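Long-range contacts in Medium/long-chain acyl-CoA thioesterase YigI (Shewanella oneidensis, PDB 3E8P), which probably hydrolyses medium- and long-chain fatty acyl-CoA thioesters to the free fatty acid and coenzyme A, as a hotdog-fold thioesterase: residues Leu36-Asp40 with Val51-Lys56; His64-Leu68 with Arg119-Gly123; Arg138-Met144 with Gly157-Val163. The contacts are given in a common frame with arbitrary orientation. Numbering follows the deposited sequence.

In the fold
The three contacts belong to one hotdog fold but differ in depth. Interaction 3 is the buried one, a regular antiparallel pairing between two inner strands of the sheet, held by main-chain hydrogen bonds and lined by side chains on both faces. Interaction 1 reaches the same sheet at one of its edge strands, 40-44, about 22 Å away centre to centre; it is partly buried, and two waters and a lysine take over where strand pairing stops. Interaction 2, on the periphery, joins two loops through a single strong direct backbone bond, a weak arginine bond and a water. It touches interaction 1 through Met55, which packs on Leu68, Gly121 and Gly123.

Interaction 1: Leu36-Asp40 with Val51-Lys56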
loop_
_atom_site.group_PDB
_atom_site.type_symbol
_atom_site.label_atom_id
_atom_site.label_comp_id
_atom_site.label_asym_id
_atom_site.label_seq_id
_atom_site.Cartn_x
_atom_site.Cartn_y
_atom_site.Cartn_z
ATOM N N LEU A 36 5.713 -4.298 -26.780
ATOM C CA LEU A 36 5.404 -2.914 -27.125
ATOM C C LEU A 36 6.357 -1.975 -26.390
ATOM O O LEU A 36 6.779 -0.960 -26.932
ATOM C CB LEU A 36 3.962 -2.573 -26.746
ATOM C CG LEU A 36 3.527 -1.130 -27.021
ATOM C CD1 LEU A 36 3.334 -0.910 -28.527
ATOM C CD2 LEU A 36 2.227 -0.852 -26.286
ATOM N N LEU A 37 6.684 -2.322 -25.149
ATOM C CA LEU A 37 7.582 -1.506 -24.342
ATOM C C LEU A 37 9.054 -1.841 -24.563
ATOM O O LEU A 37 9.909 -0.964 -24.472
ATOM C CB LEU A 37 7.248 -1.651 -22.846
ATOM C CG LEU A 37 6.200 -0.698 -22.258
ATOM C CD1 LEU A 37 4.912 -0.795 -23.052
ATOM C CD2 LEU A 37 5.943 -1.043 -20.789
ATOM N N GLY A 38 9.333 -3.109 -24.850
ATOM C CA GLY A 38 10.701 -3.553 -25.061
ATOM C C GLY A 38 11.264 -4.148 -23.776
ATOM O O GLY A 38 12.471 -4.145 -23.544
ATOM N N LEU A 39 10.375 -4.651 -22.929
ATOM C CA LEU A 39 10.767 -5.246 -21.657
ATOM C C LEU A 39 11.473 -6.588 -21.896
ATOM O O LEU A 39 10.952 -7.448 -22.603
ATOM C CB LEU A 39 9.513 -5.408 -20.787
ATOM C CG LEU A 39 9.609 -5.894 -19.343
ATOM C CD1 LEU A 39 8.364 -5.473 -18.583
ATOM C CD2 LEU A 39 9.758 -7.399 -19.326
ATOM N N ASP A 40 12.666 -6.749 -21.318
ATOM C CA ASP A 40 13.459 -7.976 -21.487
ATOM C C ASP A 40 13.783 -8.747 -20.208
ATOM O O ASP A 40 14.091 -8.156 -19.171
ATOM C CB ASP A 40 14.794 -7.653 -22.159
ATOM C CG ASP A 40 14.632 -7.025 -23.520
ATOM O OD1 ASP A 40 15.665 -6.649 -24.108
ATOM O OD2 ASP A 40 13.485 -6.909 -24.006
ATOM N N VAL A 51 15.189 -8.072 -14.808
ATOM C CA VAL A 51 14.428 -7.523 -15.911
ATOM C C VAL A 51 15.085 -6.221 -16.329
ATOM O O VAL A 51 15.501 -5.426 -15.483
ATOM C CB VAL A 51 12.959 -7.254 -15.501
ATOM C CG1 VAL A 51 12.217 -6.550 -16.614
ATOM C CG2 VAL A 51 12.268 -8.569 -15.182
ATOM N N ALA A 52 15.189 -6.016 -17.636
ATOM C CA ALA A 52 15.793 -4.806 -18.167
ATOM C C ALA A 52 14.933 -4.251 -19.287
ATOM O O ALA A 52 14.208 -4.987 -19.963
ATOM C CB ALA A 52 17.192 -5.096 -18.681
ATOM N N ILE A 53 15.017 -2.940 -19.468
ATOM C CA ILE A 53 14.266 -2.249 -20.492
ATOM C C ILE A 53 15.061 -1.000 -20.863
ATOM O O ILE A 53 15.390 -0.178 -20.009
ATOM C CB ILE A 53 12.856 -1.855 -19.967
ATOM C CG1 ILE A 53 12.094 -1.058 -21.028
ATOM C CG2 ILE A 53 12.984 -1.042 -18.667
ATOM C CD1 ILE A 53 10.641 -0.778 -20.655
ATOM N N ASN A 54 15.392 -0.866 -22.140
ATOM C CA ASN A 54 16.147 0.297 -22.576
ATOM C C ASN A 54 15.217 1.467 -22.734
ATOM O O ASN A 54 14.038 1.299 -23.038
ATOM C CB ASN A 54 16.844 0.033 -23.910
ATOM C CG ASN A 54 17.720 -1.184 -23.866
ATOM O OD1 ASN A 54 18.593 -1.302 -23.011
ATOM N ND2 ASN A 54 17.489 -2.106 -24.784
HETATM N N MSE A 55 15.760 2.657 -22.521
HETATM C CA MSE A 55 15.003 3.886 -22.655
HETATM C C MSE A 55 14.824 4.166 -24.136
HETATM O O MSE A 55 15.763 4.019 -24.916
HETATM C CB MSE A 55 15.771 5.043 -22.022
HETATM C CG MSE A 55 15.163 6.406 -22.276
HETATM SE SE MSE A 55 13.491 6.601 -21.358
HETATM C CE MSE A 55 14.130 7.486 -19.751
ATOM N N LYS A 56 13.611 4.540 -24.518
ATOM C CA LYS A 56 13.311 4.888 -25.898
ATOM C C LYS A 56 12.291 6.005 -25.817
ATOM O O LYS A 56 11.531 6.087 -24.851
ATOM C CB LYS A 56 12.768 3.686 -26.692
ATOM C CG LYS A 56 11.433 3.125 -26.265
ATOM C CD LYS A 56 11.012 1.998 -27.219
ATOM C CE LYS A 56 9.776 1.263 -26.728
ATOM N NZ LYS A 56 9.392 0.122 -27.607
HETATM O O HOH W 1 12.555 -0.493 -24.727
HETATM O O HOH W 2 14.574 -2.590 -24.282
#
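This contact ties the end of helix 32-37 to strand 49-54 at the edge of the hotdog sheet, where the chain leaves the helix and enters edge strand 40-44. At Leu36 the helix presents its carbonyl O to the NZ of Lys56, a 2.9 Å hydrogen bond made by a lysine side chain that is extended beyond its p chi1. Leu36 itself points away from strand 49-54 and packs on Leu36 of a neighbouring subunit. Leu37 sets its CB 4.1 Å from Ile53 CD1, and its carbonyl O accepts a hydrogen bond from water 1, which also donates to the O of Asn54. Gly38 is the first residue out of the helix; its positive phi (96°) would press a CB against the preceding carbonyl, so the turn calls for glycine. From the O of Gly38, water 2 continues to the N of Asn54, bridging a gap too wide for direct pairing. Leu39 is buried, its CD2 3.8 Å from Val51 CG1. Together with Val51 and Ile53 it belongs to the apolar layer between sheet and central helix, resting on Val79 while Val51 meets Val80 and Ile53 meets Val72, all on helix 70-90. Only at Asp40 does true antiparallel pairing begin. Asp40 and Ala52 form a hydrogen-bonded pair, with Asp40 N to Ala52 O at 2.7 Å and Ala52 N to Asp40 O at 2.9 Å; the same Asp40 O also receives a CA-H...O contact from Val51 CA at 3.3 Å.

Interaction 2: His64-Leu68 with Arg119-Gly123; sequences HQQIL and RPGRG
An inverse gamma turn centred on Gly121 (phi/psi -78/74) makes the main link between these two loops. Within the turn Arg122 N bonds to Pro120 O at 2.9 Å, while the carbonyl O of Gly121 accepts a hydrogen bond from Leu68 N at 2.8 Å and a CA-H...O contact from Ile67 CA at 3.3 Å. The backbones come closest at Ile67 and Gly121, with CA atoms 4.7 Å apart. A CB on Gly121 would lie only 3.1 Å from Leu68 CB, so the lack of a side chain permits this approach. Gln66 precedes the extended Ile67-Leu68 with left-handed angles (53/47). Its O accepts a bond from a water at 2.8 Å, and the same water accepts one from Gly123 N at 3.1 Å. Ile67, with chi1 p and chi2 t, directs CG2 to Pro120 CB at 3.7 Å and to Arg122 CG at 3.9 Å. Arg122 (m, t, t, chi4 74°) runs extended along the other segment, so that Ile67 CG2 lies over one face of its guanidinium, and its NE makes a weak 3.4 Å hydrogen bond to Gln65 O. Behind the contact, Leu68 rests on Met55 and Leu59, and Ile67 pairs through its backbone with Gly61. The whole joins the segment leading into central helix 70-90 to the connection between strands 109-117 and 125-134, two peripheral elements of the hotdog thioesterase fold.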
loop_
_atom_site.group_PDB
_atom_site.type_symbol
_atom_site.label_atom_id
_atom_site.label_comp_id
_atom_site.label_asym_id
_atom_site.label_seq_id
_atom_site.Cartn_x
_atom_site.Cartn_y
_atom_site.Cartn_z
ATOM N N HIS A 64 10.333 17.567 -20.926
ATOM C CA HIS A 64 11.389 18.449 -20.439
ATOM C C HIS A 64 12.432 17.730 -19.585
ATOM O O HIS A 64 13.629 17.824 -19.845
ATOM C CB HIS A 64 10.779 19.612 -19.648
ATOM C CG HIS A 64 11.785 20.609 -19.156
ATOM N ND1 HIS A 64 12.743 20.300 -18.214
ATOM C CD2 HIS A 64 11.976 21.912 -19.473
ATOM C CE1 HIS A 64 13.479 21.370 -17.970
ATOM N NE2 HIS A 64 13.035 22.362 -18.721
ATOM N N GLN A 65 11.975 17.003 -18.570
ATOM C CA GLN A 65 12.875 16.287 -17.664
ATOM C C GLN A 65 13.428 14.987 -18.252
ATOM O O GLN A 65 14.348 14.400 -17.694
ATOM C CB GLN A 65 12.149 15.961 -16.351
ATOM C CG GLN A 65 11.539 17.154 -15.624
ATOM C CD GLN A 65 12.577 18.060 -14.985
ATOM O OE1 GLN A 65 12.242 19.088 -14.391
ATOM N NE2 GLN A 65 13.848 17.680 -15.100
ATOM N N GLN A 66 12.864 14.538 -19.368
ATOM C CA GLN A 66 13.297 13.295 -19.996
ATOM C C GLN A 66 13.268 12.150 -18.986
ATOM O O GLN A 66 14.221 11.379 -18.872
ATOM C CB GLN A 66 14.709 13.437 -20.583
ATOM C CG GLN A 66 14.759 14.192 -21.910
ATOM C CD GLN A 66 14.081 13.436 -23.044
ATOM O OE1 GLN A 66 14.581 12.417 -23.515
ATOM N NE2 GLN A 66 12.932 13.932 -23.478
ATOM N N ILE A 67 12.173 12.046 -18.243
ATOM C CA ILE A 67 12.056 10.975 -17.267
ATOM C C ILE A 67 11.106 9.888 -17.760
ATOM O O ILE A 67 10.198 10.131 -18.557
ATOM C CB ILE A 67 11.565 11.493 -15.899
ATOM C CG1 ILE A 67 10.204 12.149 -16.040
ATOM C CG2 ILE A 67 12.530 12.517 -15.351
ATOM C CD1 ILE A 67 9.606 12.529 -14.723
ATOM N N LEU A 68 11.355 8.677 -17.292
ATOM C CA LEU A 68 10.549 7.524 -17.643
ATOM C C LEU A 68 9.143 7.751 -17.071
ATOM O O LEU A 68 8.992 8.339 -15.993
ATOM C CB LEU A 68 11.196 6.282 -17.027
ATOM C CG LEU A 68 10.788 4.881 -17.474
ATOM C CD1 LEU A 68 11.181 4.657 -18.931
ATOM C CD2 LEU A 68 11.478 3.865 -16.569
ATOM N N ARG A 119 12.759 8.948 -6.851
ATOM C CA ARG A 119 13.299 10.107 -7.563
ATOM C C ARG A 119 13.080 9.937 -9.067
ATOM O O ARG A 119 12.853 8.828 -9.535
ATOM C CB ARG A 119 14.791 10.265 -7.247
ATOM C CG ARG A 119 15.624 9.006 -7.495
ATOM C CD ARG A 119 17.050 9.213 -7.026
ATOM N NE ARG A 119 17.104 9.406 -5.583
ATOM C CZ ARG A 119 17.165 8.419 -4.695
ATOM N NH1 ARG A 119 17.192 7.158 -5.097
ATOM N NH2 ARG A 119 17.174 8.694 -3.397
ATOM N N PRO A 120 13.162 11.034 -9.841
ATOM C CA PRO A 120 12.962 11.019 -11.296
ATOM C C PRO A 120 13.618 9.874 -12.051
ATOM O O PRO A 120 14.794 9.559 -11.846
ATOM C CB PRO A 120 13.500 12.379 -11.733
ATOM C CG PRO A 120 13.196 13.243 -10.549
ATOM C CD PRO A 120 13.645 12.355 -9.408
ATOM N N GLY A 121 12.843 9.269 -12.946
ATOM C CA GLY A 121 13.339 8.157 -13.731
ATOM C C GLY A 121 14.238 8.549 -14.889
ATOM O O GLY A 121 13.817 8.503 -16.038
ATOM N N ARG A 122 15.469 8.954 -14.597
ATOM C CA ARG A 122 16.408 9.308 -15.655
ATOM C C ARG A 122 17.341 8.119 -15.837
ATOM O O ARG A 122 17.608 7.392 -14.882
ATOM C CB ARG A 122 17.221 10.550 -15.283
ATOM C CG ARG A 122 16.371 11.777 -15.004
ATOM C CD ARG A 122 17.177 13.068 -15.112
ATOM N NE ARG A 122 16.333 14.246 -14.901
ATOM C CZ ARG A 122 15.858 14.632 -13.718
ATOM N NH1 ARG A 122 16.148 13.938 -12.623
ATOM N NH2 ARG A 122 15.078 15.700 -13.631
ATOM N N GLY A 123 17.820 7.912 -17.058
ATOM C CA GLY A 123 18.713 6.798 -17.323
ATOM C C GLY A 123 18.627 6.283 -18.750
ATOM O O GLY A 123 17.701 6.613 -19.492
HETATM O O HOH W 3 16.645 9.994 -19.091
#

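Interaction 3: Arg138-Met144 with Gly157-Val163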
loop_
_atom_site.group_PDB
_atom_site.type_symbol
_atom_site.label_atom_id
_atom_site.label_comp_id
_atom_site.label_asym_id
_atom_site.label_seq_id
_atom_site.Cartn_x
_atom_site.Cartn_y
_atom_site.Cartn_z
ATOM N N ARG A 138 0.037 -20.573 -1.657
ATOM C CA ARG A 138 -1.043 -19.947 -2.411
ATOM C C ARG A 138 -0.861 -18.439 -2.574
ATOM O O ARG A 138 -1.333 -17.863 -3.544
ATOM C CB ARG A 138 -2.409 -20.262 -1.784
ATOM C CG ARG A 138 -2.688 -19.643 -0.430
ATOM C CD ARG A 138 -1.900 -20.304 0.685
ATOM N NE ARG A 138 -0.641 -19.617 0.959
ATOM C CZ ARG A 138 0.121 -19.869 2.018
ATOM N NH1 ARG A 138 -0.247 -20.794 2.896
ATOM N NH2 ARG A 138 1.241 -19.187 2.207
ATOM N N VAL A 139 -0.157 -17.812 -1.637
ATOM C CA VAL A 139 0.090 -16.373 -1.689
ATOM C C VAL A 139 1.518 -16.038 -1.262
ATOM O O VAL A 139 1.992 -16.531 -0.235
ATOM C CB VAL A 139 -0.874 -15.593 -0.763
ATOM C CG1 VAL A 139 -0.521 -14.119 -0.767
ATOM C CG2 VAL A 139 -2.295 -15.782 -1.217
ATOM N N SER A 140 2.194 -15.211 -2.061
ATOM C CA SER A 140 3.558 -14.772 -1.769
ATOM C C SER A 140 3.662 -13.248 -1.842
ATOM O O SER A 140 3.011 -12.612 -2.678
ATOM C CB SER A 140 4.556 -15.373 -2.764
ATOM O OG SER A 140 4.654 -16.772 -2.602
ATOM N N VAL A 141 4.472 -12.669 -0.958
ATOM C CA VAL A 141 4.695 -11.231 -0.952
ATOM C C VAL A 141 6.144 -11.000 -1.365
ATOM O O VAL A 141 7.042 -11.711 -0.917
ATOM C CB VAL A 141 4.436 -10.609 0.437
ATOM C CG1 VAL A 141 4.558 -9.079 0.356
ATOM C CG2 VAL A 141 3.039 -10.981 0.921
ATOM N N CYS A 142 6.365 -10.017 -2.234
ATOM C CA CYS A 142 7.703 -9.712 -2.727
ATOM C C CYS A 142 8.070 -8.235 -2.687
ATOM O O CYS A 142 7.200 -7.362 -2.650
ATOM C CB CYS A 142 7.842 -10.173 -4.176
ATOM S SG CYS A 142 7.440 -11.897 -4.469
ATOM N N ARG A 143 9.374 -7.973 -2.702
ATOM C CA ARG A 143 9.887 -6.613 -2.744
ATOM C C ARG A 143 10.588 -6.460 -4.097
ATOM O O ARG A 143 11.317 -7.351 -4.531
ATOM C CB ARG A 143 10.881 -6.363 -1.606
ATOM C CG ARG A 143 10.222 -5.831 -0.346
ATOM C CD ARG A 143 11.227 -5.345 0.680
ATOM N NE ARG A 143 10.564 -4.577 1.733
ATOM C CZ ARG A 143 11.181 -4.055 2.790
ATOM N NH1 ARG A 143 12.491 -4.211 2.947
ATOM N NH2 ARG A 143 10.482 -3.371 3.686
HETATM N N MSE A 144 10.355 -5.344 -4.778
HETATM C CA MSE A 144 10.982 -5.127 -6.071
HETATM C C MSE A 144 11.781 -3.842 -6.041
HETATM O O MSE A 144 11.550 -2.976 -5.204
HETATM C CB MSE A 144 9.934 -5.038 -7.183
HETATM C CG MSE A 144 9.061 -6.265 -7.325
HETATM SE SE MSE A 144 7.691 -6.381 -5.914
HETATM C CE MSE A 144 6.244 -5.530 -6.832
ATOM N N GLY A 157 9.250 -1.389 -4.915
ATOM C CA GLY A 157 7.905 -1.920 -4.962
ATOM C C GLY A 157 7.720 -3.047 -3.956
ATOM O O GLY A 157 8.683 -3.566 -3.392
ATOM N N THR A 158 6.466 -3.396 -3.705
ATOM C CA THR A 158 6.124 -4.507 -2.826
ATOM C C THR A 158 4.860 -5.087 -3.451
ATOM O O THR A 158 3.883 -4.365 -3.663
ATOM C CB THR A 158 5.827 -4.048 -1.377
ATOM O OG1 THR A 158 6.971 -3.377 -0.847
ATOM C CG2 THR A 158 5.503 -5.240 -0.475
ATOM N N GLY A 159 4.884 -6.377 -3.775
ATOM C CA GLY A 159 3.713 -7.000 -4.366
ATOM C C GLY A 159 3.233 -8.270 -3.683
ATOM O O GLY A 159 4.025 -9.048 -3.148
ATOM N N THR A 160 1.920 -8.469 -3.691
ATOM C CA THR A 160 1.312 -9.652 -3.113
ATOM C C THR A 160 0.810 -10.437 -4.316
ATOM O O THR A 160 0.008 -9.938 -5.107
ATOM C CB THR A 160 0.152 -9.279 -2.187
ATOM O OG1 THR A 160 0.646 -8.463 -1.112
ATOM C CG2 THR A 160 -0.470 -10.515 -1.607
ATOM N N TYR A 161 1.304 -11.661 -4.465
ATOM C CA TYR A 161 0.940 -12.483 -5.605
ATOM C C TYR A 161 0.247 -13.790 -5.269
ATOM O O TYR A 161 0.478 -14.391 -4.216
ATOM C CB TYR A 161 2.190 -12.773 -6.430
ATOM C CG TYR A 161 2.833 -11.528 -6.987
ATOM C CD1 TYR A 161 2.481 -11.045 -8.243
ATOM C CD2 TYR A 161 3.760 -10.802 -6.236
ATOM C CE1 TYR A 161 3.035 -9.867 -8.739
ATOM C CE2 TYR A 161 4.312 -9.629 -6.717
ATOM C CZ TYR A 161 3.946 -9.163 -7.967
ATOM O OH TYR A 161 4.464 -7.977 -8.438
HETATM N N MSE A 162 -0.616 -14.209 -6.182
HETATM C CA MSE A 162 -1.350 -15.460 -6.056
HETATM C C MSE A 162 -0.476 -16.493 -6.773
HETATM O O MSE A 162 -0.142 -16.316 -7.944
HETATM C CB MSE A 162 -2.709 -15.346 -6.761
HETATM C CG MSE A 162 -3.648 -16.511 -6.525
HETATM SE SE MSE A 162 -4.287 -16.564 -4.698
HETATM C CE MSE A 162 -5.697 -15.250 -4.856
ATOM N N VAL A 163 -0.097 -17.560 -6.075
ATOM C CA VAL A 163 0.741 -18.595 -6.683
ATOM C C VAL A 163 0.108 -19.980 -6.625
ATOM O O VAL A 163 0.717 -20.978 -7.020
ATOM C CB VAL A 163 2.127 -18.647 -6.006
ATOM C CG1 VAL A 163 2.901 -17.367 -6.316
ATOM C CG2 VAL A 163 1.959 -18.810 -4.503
#
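Residues 138-144 and 157-163 pair as the two arms of an antiparallel beta hairpin in the interior of the sheet, flanked by strand 125-134 on one side and strand 109-117 on the other. The strand axes approach to 4.4 Å at 159°. Ser140-Tyr161, Cys142-Gly159 and Met144-Gly157 are the hydrogen-bonded pairs: Ser140 N reaches Tyr161 O at 2.9 Å, and Tyr161 N returns to Ser140 O at 2.6 Å. Cys142 N bonds to Gly159 O at 2.7 Å and Met144 N to Gly157 O at 2.8 Å; Val163 N to Arg138 O, also 2.8 Å, extends the pairing past the strand end. In this hotdog fold the face bearing Cys142, Met144 and Tyr161 packs on central helix 70-90, where Cys142 and Tyr161 touch Ala85 and Tyr161 OH bonds to Asp78. The absence of a side chain at Gly159 is essential here: a CB would clash with Tyr161 CE2 and crowd Met144 CE, which sits 3.4 Å from Tyr161 OH at the ring edge. Cys142 SG lies obliquely to that ring, 5.3 Å from its centroid. The opposite face carries Val139, Val141, Arg143, Thr158, Thr160 and Met162 and meets other subunits. Thr160 OG1 hydrogen-bonds Asp112 of one neighbouring subunit, and Arg143 makes a cation-pi contact with Phe156 of another neighbouring subunit. Across the hairpin on this face, Val139 CG1 meets Thr160 CG2 at 3.7 Å.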